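Local coordinates for protein esterase (Alcaligenes sp., PDB 1QLW) that probably hydrolyses carboxylic esters, as a bacterial member of the alpha/beta-hydrolase fold, at residues W88-Y97 with D311-R319; T244-D254 with A279-P289. One frame throughout, in Å; residues are numbered along the deposited sequence.

Contact 1: residues W88-Y97 with D311-R319; sequences WDEYFLRKGY and DLILDWIGR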
# COMPACT_ATOMS: atom_id res chain seq x y z
N TRP A 88 -0.92 -9.20 -13.51
CA TRP A 88 0.30 -9.98 -13.66
C TRP A 88 0.75 -10.60 -12.35
O TRP A 88 1.34 -11.69 -12.38
CB TRP A 88 1.43 -9.15 -14.25
CG TRP A 88 1.33 -8.88 -15.71
CD1 TRP A 88 0.32 -9.19 -16.58
CD2 TRP A 88 2.31 -8.19 -16.50
NE1 TRP A 88 0.61 -8.75 -17.84
CE2 TRP A 88 1.85 -8.15 -17.82
CE3 TRP A 88 3.57 -7.63 -16.21
CZ2 TRP A 88 2.56 -7.53 -18.85
CZ3 TRP A 88 4.26 -7.03 -17.25
CH2 TRP A 88 3.76 -6.98 -18.55
N ASP A 89 0.53 -9.96 -11.21
CA ASP A 89 0.95 -10.60 -9.96
C ASP A 89 0.30 -11.97 -9.78
O ASP A 89 0.97 -13.00 -9.64
CB ASP A 89 0.56 -9.60 -8.88
CG ASP A 89 0.96 -10.09 -7.55
OD1 ASP A 89 1.79 -11.00 -7.40
OD2 ASP A 89 0.38 -9.49 -6.61
N GLU A 90 -1.04 -12.02 -9.87
CA GLU A 90 -1.76 -13.27 -9.73
C GLU A 90 -1.40 -14.23 -10.85
O GLU A 90 -1.24 -15.43 -10.62
CB GLU A 90 -3.27 -13.01 -9.74
CG GLU A 90 -4.07 -14.29 -9.61
CD GLU A 90 -5.56 -14.15 -9.52
OE1 GLU A 90 -6.06 -13.02 -9.42
OE2 GLU A 90 -6.25 -15.20 -9.57
N TYR A 91 -1.28 -13.74 -12.07
CA TYR A 91 -0.96 -14.61 -13.20
C TYR A 91 0.40 -15.27 -13.01
O TYR A 91 0.57 -16.47 -13.22
CB TYR A 91 -1.02 -13.85 -14.51
CG TYR A 91 -0.94 -14.74 -15.72
CD1 TYR A 91 -1.94 -15.65 -15.98
CD2 TYR A 91 0.08 -14.62 -16.64
CE1 TYR A 91 -1.93 -16.42 -17.13
CE2 TYR A 91 0.13 -15.38 -17.79
CZ TYR A 91 -0.89 -16.27 -18.04
OH TYR A 91 -0.91 -17.03 -19.19
N PHE A 92 1.39 -14.47 -12.58
CA PHE A 92 2.72 -15.02 -12.37
C PHE A 92 2.70 -16.10 -11.29
O PHE A 92 3.34 -17.14 -11.44
CB PHE A 92 3.70 -13.91 -11.99
CG PHE A 92 4.06 -12.96 -13.10
CD1 PHE A 92 3.56 -13.02 -14.38
CD2 PHE A 92 4.96 -11.94 -12.84
CE1 PHE A 92 3.92 -12.12 -15.35
CE2 PHE A 92 5.34 -11.03 -13.81
CZ PHE A 92 4.82 -11.12 -15.08
N LEU A 93 1.94 -15.87 -10.22
CA LEU A 93 1.80 -16.88 -9.16
C LEU A 93 1.20 -18.16 -9.73
O LEU A 93 1.67 -19.27 -9.43
CB LEU A 93 0.88 -16.35 -8.06
CG LEU A 93 1.43 -15.19 -7.27
CD1 LEU A 93 0.36 -14.58 -6.40
CD2 LEU A 93 2.60 -15.66 -6.41
N ARG A 94 0.17 -18.04 -10.56
CA ARG A 94 -0.50 -19.18 -11.18
C ARG A 94 0.42 -19.91 -12.15
O ARG A 94 0.27 -21.12 -12.36
CB ARG A 94 -1.80 -18.74 -11.85
CG ARG A 94 -2.87 -18.37 -10.84
CD ARG A 94 -4.14 -17.91 -11.53
NE ARG A 94 -5.19 -17.60 -10.57
CZ ARG A 94 -6.04 -18.48 -10.07
NH1 ARG A 94 -6.00 -19.76 -10.42
NH2 ARG A 94 -6.92 -18.07 -9.17
N LYS A 95 1.40 -19.21 -12.71
CA LYS A 95 2.41 -19.78 -13.58
C LYS A 95 3.58 -20.36 -12.80
O LYS A 95 4.51 -20.90 -13.42
CB LYS A 95 2.83 -18.74 -14.61
CG LYS A 95 1.73 -18.42 -15.61
CD LYS A 95 1.52 -19.56 -16.58
CE LYS A 95 0.71 -19.17 -17.80
NZ LYS A 95 0.85 -20.18 -18.89
N GLY A 96 3.55 -20.29 -11.47
CA GLY A 96 4.54 -20.94 -10.64
C GLY A 96 5.68 -20.09 -10.16
O GLY A 96 6.65 -20.63 -9.62
N TYR A 97 5.62 -18.77 -10.38
CA TYR A 97 6.64 -17.88 -9.88
C TYR A 97 6.22 -17.23 -8.57
O TYR A 97 5.12 -16.70 -8.45
CB TYR A 97 6.88 -16.72 -10.88
CG TYR A 97 7.58 -17.18 -12.14
CD1 TYR A 97 8.97 -17.16 -12.19
CD2 TYR A 97 6.89 -17.61 -13.26
CE1 TYR A 97 9.67 -17.56 -13.30
CE2 TYR A 97 7.60 -18.01 -14.40
CZ TYR A 97 8.97 -18.00 -14.39
OH TYR A 97 9.72 -18.39 -15.49
N ASP A 311 2.61 -13.83 -21.20
CA ASP A 311 3.17 -15.07 -21.71
C ASP A 311 4.44 -14.85 -22.50
O ASP A 311 5.37 -15.65 -22.41
CB ASP A 311 2.15 -15.81 -22.58
CG ASP A 311 1.13 -16.57 -21.77
OD1 ASP A 311 1.26 -16.65 -20.53
OD2 ASP A 311 0.18 -17.10 -22.38
N LEU A 312 4.51 -13.78 -23.29
CA LEU A 312 5.74 -13.48 -24.03
C LEU A 312 6.89 -13.25 -23.07
O LEU A 312 8.01 -13.70 -23.30
CB LEU A 312 5.52 -12.29 -24.95
CG LEU A 312 4.65 -12.56 -26.18
CD1 LEU A 312 4.18 -11.26 -26.79
CD2 LEU A 312 5.42 -13.37 -27.21
N ILE A 313 6.64 -12.48 -22.01
CA ILE A 313 7.67 -12.17 -21.03
C ILE A 313 8.08 -13.42 -20.26
O ILE A 313 9.28 -13.68 -20.08
CB ILE A 313 7.17 -11.06 -20.09
CG1 ILE A 313 7.05 -9.74 -20.87
CG2 ILE A 313 8.08 -10.91 -18.89
CD1 ILE A 313 6.35 -8.64 -20.09
N LEU A 314 7.11 -14.21 -19.81
CA LEU A 314 7.43 -15.42 -19.06
C LEU A 314 8.18 -16.44 -19.90
O LEU A 314 9.08 -17.12 -19.40
CB LEU A 314 6.17 -16.02 -18.44
CG LEU A 314 5.47 -15.16 -17.39
CD1 LEU A 314 4.18 -15.83 -16.96
CD2 LEU A 314 6.38 -14.91 -16.19
N ASP A 315 7.82 -16.53 -21.18
CA ASP A 315 8.55 -17.42 -22.09
C ASP A 315 10.02 -17.00 -22.15
O ASP A 315 10.94 -17.82 -22.09
CB ASP A 315 7.94 -17.41 -23.49
CG ASP A 315 8.77 -18.15 -24.52
OD1 ASP A 315 8.73 -19.40 -24.55
OD2 ASP A 315 9.47 -17.49 -25.32
N TRP A 316 10.27 -15.70 -22.26
CA TRP A 316 11.63 -15.18 -22.28
C TRP A 316 12.33 -15.46 -20.97
O TRP A 316 13.48 -15.91 -20.96
CB TRP A 316 11.62 -13.68 -22.62
CG TRP A 316 13.01 -13.10 -22.66
CD1 TRP A 316 13.82 -12.99 -23.74
CD2 TRP A 316 13.75 -12.57 -21.55
NE1 TRP A 316 15.02 -12.42 -23.39
CE2 TRP A 316 15.02 -12.17 -22.05
CE3 TRP A 316 13.46 -12.40 -20.19
CZ2 TRP A 316 15.98 -11.61 -21.22
CZ3 TRP A 316 14.44 -11.85 -19.39
CH2 TRP A 316 15.68 -11.45 -19.90
N ILE A 317 11.65 -15.23 -19.84
CA ILE A 317 12.28 -15.49 -18.55
C ILE A 317 12.67 -16.96 -18.43
O ILE A 317 13.79 -17.27 -18.03
CB ILE A 317 11.36 -15.10 -17.38
CG1 ILE A 317 11.20 -13.58 -17.34
CG2 ILE A 317 11.93 -15.63 -16.07
CD1 ILE A 317 10.18 -13.08 -16.34
N GLY A 318 11.80 -17.86 -18.88
CA GLY A 318 12.10 -19.29 -18.82
C GLY A 318 13.31 -19.66 -19.66
O GLY A 318 14.09 -20.54 -19.27
N ARG A 319 13.51 -19.02 -20.80
CA ARG A 319 14.65 -19.30 -21.67
C ARG A 319 15.94 -18.68 -21.16
O ARG A 319 17.02 -19.09 -21.57
CB ARG A 319 14.37 -18.82 -23.09
CG ARG A 319 13.32 -19.62 -23.83
CD ARG A 319 13.16 -19.12 -25.26
NE ARG A 319 12.23 -17.99 -25.31
CZ ARG A 319 12.44 -16.80 -25.84
NH1 ARG A 319 13.60 -16.52 -26.40
NH2 ARG A 319 11.49 -15.88 -25.79
O HOH W 1 -0.51 -19.52 -21.35
O HOH W 2 8.51 -19.21 -17.62
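The Phe92 ring lies between two aliphatic groups. Leu314 CD2 sits over one face, offset toward the rim, in a CH-pi contact 4.0 Å from the Phe92 ring centroid and 22° off the normal. Trp88 CB, one helical turn back, lies on the opposite face. The Tyr91 ring carries Lys95 CG over the centre of one face and meets Asp311 OD1 at its edge, in plane. Water 2 lies at the edge of the Tyr97 ring, in its plane.

Leu314 of helix 306-319 reaches several groups with its two methyls. Leu314 CD2 also touches Tyr97 CE2 at 3.8 Å, and Leu314 CD1 rests on Lys95 CG, also 3.8 Å away. Trp88 presents the far end of its indole to Ile313, with Trp88 CH2 3.4 Å from Ile313 CD1; the two side chains cross at about a right angle. The indole NE1 bonds to Asn306 O, near the start of the same helix. Ile65 of strand 65-68 packs against Phe92, Tyr97 and Leu314 and joins the pair to the sheet.

Tyr91 CG is anti to the backbone N (chi1 -170°), which carries the phenol out to Asp311. Tyr91 OH donates to Asp311 OD1 at 2.6 Å, on the syn side and 23° out of the carboxylate plane. Lys95 NZ makes a long salt bridge to the same OD1. Water 1 accepts from NZ and donates to Asp311 OD2. Water 2 joins Tyr97 OH to Leu314 O.

The axes of segments 88-94 and 311-319 come no closer than 11.7 Å, so large side chains fill the interval. The phenol donor, the nearby ammonium and the water would together favour a charged Asp311 carboxylate. The contact thus pairs an apolar interior with a polar border.

Contact 2: residues T244-D254 with A279-P289; sequences TSIPVLVVFGD and AGGKGQLMSLP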
# COMPACT_ATOMS: atom_id res chain seq x y z
N THR A 244 26.89 -7.50 -18.75
CA THR A 244 26.97 -8.53 -19.78
C THR A 244 26.63 -9.93 -19.30
O THR A 244 26.49 -10.82 -20.15
CB THR A 244 28.34 -8.54 -20.48
OG1 THR A 244 29.35 -8.62 -19.49
CG2 THR A 244 28.50 -7.28 -21.30
N SER A 245 26.55 -10.20 -18.00
CA SER A 245 26.17 -11.51 -17.53
C SER A 245 24.71 -11.56 -17.08
O SER A 245 24.28 -12.61 -16.60
CB SER A 245 27.08 -11.97 -16.37
OG SER A 245 28.32 -12.38 -16.92
N ILE A 246 23.96 -10.48 -17.24
CA ILE A 246 22.56 -10.45 -16.81
C ILE A 246 21.68 -10.33 -18.05
O ILE A 246 21.71 -9.27 -18.69
CB ILE A 246 22.31 -9.26 -15.87
CG1 ILE A 246 23.16 -9.38 -14.60
CG2 ILE A 246 20.84 -9.15 -15.50
CD1 ILE A 246 23.24 -8.10 -13.79
N PRO A 247 20.90 -11.33 -18.41
CA PRO A 247 20.02 -11.21 -19.58
C PRO A 247 19.02 -10.08 -19.35
O PRO A 247 18.50 -9.92 -18.25
CB PRO A 247 19.38 -12.57 -19.72
CG PRO A 247 20.25 -13.51 -18.95
CD PRO A 247 20.82 -12.68 -17.81
N VAL A 248 18.73 -9.36 -20.43
CA VAL A 248 17.84 -8.21 -20.40
C VAL A 248 16.78 -8.27 -21.49
O VAL A 248 17.08 -8.53 -22.65
CB VAL A 248 18.64 -6.90 -20.60
CG1 VAL A 248 17.74 -5.69 -20.73
CG2 VAL A 248 19.69 -6.71 -19.52
N LEU A 249 15.54 -7.99 -21.06
CA LEU A 249 14.42 -7.85 -21.97
C LEU A 249 13.79 -6.47 -21.77
O LEU A 249 13.46 -6.14 -20.63
CB LEU A 249 13.36 -8.92 -21.69
CG LEU A 249 12.11 -8.85 -22.56
CD1 LEU A 249 12.41 -9.14 -24.02
CD2 LEU A 249 11.05 -9.82 -22.06
N VAL A 250 13.66 -5.70 -22.84
CA VAL A 250 12.99 -4.40 -22.79
C VAL A 250 11.76 -4.54 -23.67
O VAL A 250 11.87 -4.99 -24.81
CB VAL A 250 13.91 -3.26 -23.23
CG1 VAL A 250 13.14 -1.96 -23.34
CG2 VAL A 250 15.11 -3.15 -22.30
N VAL A 251 10.58 -4.15 -23.18
CA VAL A 251 9.33 -4.36 -23.90
C VAL A 251 8.66 -3.03 -24.20
O VAL A 251 8.49 -2.19 -23.31
CB VAL A 251 8.35 -5.22 -23.07
CG1 VAL A 251 7.12 -5.56 -23.90
CG2 VAL A 251 9.01 -6.49 -22.55
N PHE A 252 8.26 -2.84 -25.46
CA PHE A 252 7.53 -1.66 -25.89
C PHE A 252 6.23 -2.05 -26.59
O PHE A 252 6.17 -3.05 -27.32
CB PHE A 252 8.33 -0.74 -26.82
CG PHE A 252 9.26 0.18 -26.07
CD1 PHE A 252 10.51 -0.20 -25.64
CD2 PHE A 252 8.88 1.50 -25.82
CE1 PHE A 252 11.34 0.67 -24.95
CE2 PHE A 252 9.69 2.37 -25.12
CZ PHE A 252 10.94 1.96 -24.69
N GLY A 253 5.21 -1.23 -26.37
CA GLY A 253 3.91 -1.39 -26.96
C GLY A 253 3.72 -0.68 -28.28
O GLY A 253 4.63 -0.60 -29.12
N ASP A 254 2.51 -0.16 -28.48
CA ASP A 254 2.12 0.44 -29.75
C ASP A 254 1.81 1.91 -29.65
O ASP A 254 1.87 2.52 -28.58
CB ASP A 254 0.95 -0.36 -30.32
CG ASP A 254 0.81 -0.37 -31.82
OD1 ASP A 254 1.57 0.31 -32.55
OD2 ASP A 254 -0.10 -1.09 -32.29
N ALA A 279 28.80 -6.30 -26.88
CA ALA A 279 29.75 -6.48 -25.81
C ALA A 279 29.74 -7.89 -25.21
O ALA A 279 30.47 -8.15 -24.25
CB ALA A 279 29.49 -5.49 -24.67
N GLY A 280 28.94 -8.78 -25.77
CA GLY A 280 28.90 -10.15 -25.29
C GLY A 280 27.77 -10.44 -24.32
O GLY A 280 27.72 -11.54 -23.78
N GLY A 281 26.88 -9.47 -24.10
CA GLY A 281 25.72 -9.70 -23.24
C GLY A 281 24.60 -10.32 -24.07
O GLY A 281 24.79 -10.76 -25.21
N LYS A 282 23.42 -10.34 -23.47
CA LYS A 282 22.23 -10.96 -24.05
C LYS A 282 21.06 -10.02 -23.77
O LYS A 282 20.55 -9.96 -22.65
CB LYS A 282 21.96 -12.33 -23.48
CG LYS A 282 22.89 -13.50 -23.68
CD LYS A 282 22.55 -14.69 -22.79
CE LYS A 282 21.12 -15.17 -22.96
NZ LYS A 282 20.60 -15.92 -21.78
N GLY A 283 20.67 -9.26 -24.78
CA GLY A 283 19.56 -8.34 -24.68
C GLY A 283 18.58 -8.51 -25.82
O GLY A 283 18.98 -8.80 -26.94
N GLN A 284 17.31 -8.26 -25.54
CA GLN A 284 16.28 -8.25 -26.55
C GLN A 284 15.37 -7.05 -26.33
O GLN A 284 14.96 -6.78 -25.20
CB GLN A 284 15.43 -9.52 -26.51
CG GLN A 284 14.26 -9.55 -27.45
CD GLN A 284 13.47 -10.85 -27.44
OE1 GLN A 284 13.99 -11.91 -27.11
NE2 GLN A 284 12.22 -10.72 -27.87
N LEU A 285 15.03 -6.38 -27.42
CA LEU A 285 14.01 -5.34 -27.40
C LEU A 285 12.79 -5.96 -28.09
O LEU A 285 12.82 -6.21 -29.30
CB LEU A 285 14.46 -4.04 -28.07
CG LEU A 285 13.55 -2.88 -27.58
CD1 LEU A 285 14.28 -1.57 -27.57
CD2 LEU A 285 12.25 -2.86 -28.36
N MET A 286 11.78 -6.24 -27.30
CA MET A 286 10.53 -6.79 -27.80
C MET A 286 9.55 -5.66 -28.09
O MET A 286 9.04 -5.04 -27.16
CB MET A 286 9.99 -7.74 -26.73
CG MET A 286 8.65 -8.34 -27.04
SD MET A 286 8.04 -9.40 -25.72
CE MET A 286 9.13 -10.80 -25.86
N SER A 287 9.34 -5.40 -29.37
CA SER A 287 8.35 -4.43 -29.82
C SER A 287 7.12 -5.25 -30.18
O SER A 287 7.11 -6.03 -31.14
CB SER A 287 8.90 -3.62 -30.98
OG SER A 287 7.93 -2.81 -31.57
N LEU A 288 6.04 -5.10 -29.41
CA LEU A 288 4.86 -5.94 -29.60
C LEU A 288 4.33 -5.90 -31.01
O LEU A 288 3.98 -6.98 -31.51
CB LEU A 288 3.85 -5.63 -28.50
CG LEU A 288 4.33 -6.03 -27.09
CD1 LEU A 288 3.37 -5.47 -26.06
CD2 LEU A 288 4.45 -7.53 -26.95
N PRO A 289 4.20 -4.76 -31.67
CA PRO A 289 3.66 -4.76 -33.03
C PRO A 289 4.42 -5.63 -34.00
O PRO A 289 3.81 -6.24 -34.90
CB PRO A 289 3.73 -3.29 -33.45
CG PRO A 289 3.55 -2.57 -32.14
CD PRO A 289 4.41 -3.39 -31.20
O HOH W 3 26.05 -13.29 -22.28
O HOH W 4 29.09 -12.43 -21.22
O HOH W 5 23.51 -9.43 -20.74
O HOH W 6 7.27 -0.73 -30.06
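Leu249 and Met286 cross obliquely on one face of a parallel strand pair, the two strands of a beta-alpha-beta crossover through helix 263-278. This is part of the central sheet of the alpha/beta-hydrolase fold. Leu249 CG is anti to the backbone N (chi1 178°), and chi2 then brings CD1 across to strand 283-287. There Leu249 CD1 lies 3.9 Å from Met286 CB and also touches the aliphatic part of Gln284. Met286 runs extended as far as SD and bends at its last torsion, which brings CE near the same Leu249 methyl. Val251 CG1 faces Met286 SD loosely at 4.3 Å. Trp316 of helix 306-319 packs on Leu249 and Gln284 from this face.

On the other face, Phe252 and Leu285 also cross at a slant, with CD1 of the Phe252 ring 4.2 Å from Leu285 CD2. Both touch Leu266 of helix 263-278. Val250 lies on this face too, with CG1 near Leu285 CG.

Six backbone hydrogen bonds join the strands, from Val248 N to Lys282 O at one end to Leu288 N to Phe252 O at the other. The last is nearly straight, 176° at the hydrogen. On its other edge, strand 248-252 bonds to strand 223-229.

At the start of the pairing, Pro247 and Lys282 lie side by side and point the same way. The lysine NZ passes Pro247 CG and bonds to Asn320 OD1. Water 5 accepts from Lys282 N and donates to Ile246 O. At the far end, Asp254 crosses the ring of Pro289, but its OD2 accepts from Gly295 N. Water 6 donates to Gly253 O at 2.8 Å and lies 2.7 Å from Ser287 OG.

Overall arrangement
Contacts 1 and 2 lie 16 Å apart, centre to centre. Helix 306-319 connects them. It follows strand 283-287 in the chain, and different sides of it serve the two contacts. Leu314 and Ile313 look to helix 88-94, while Trp316 turns to the strand pair. The Trp316 indole packs directly on contact 2: its CZ2 is 3.4 Å from Val248 C, and its CD1 is 3.5 Å from Gln284 OE1. Contact 1 thus links two helices on the same side of the sheet, and contact 2 builds the sheet edge beneath one of them. Contact 1 is packing. The Gly253-Asp254 end of contact 2 lies at the strand end where this fold usually carries its catalytic loops.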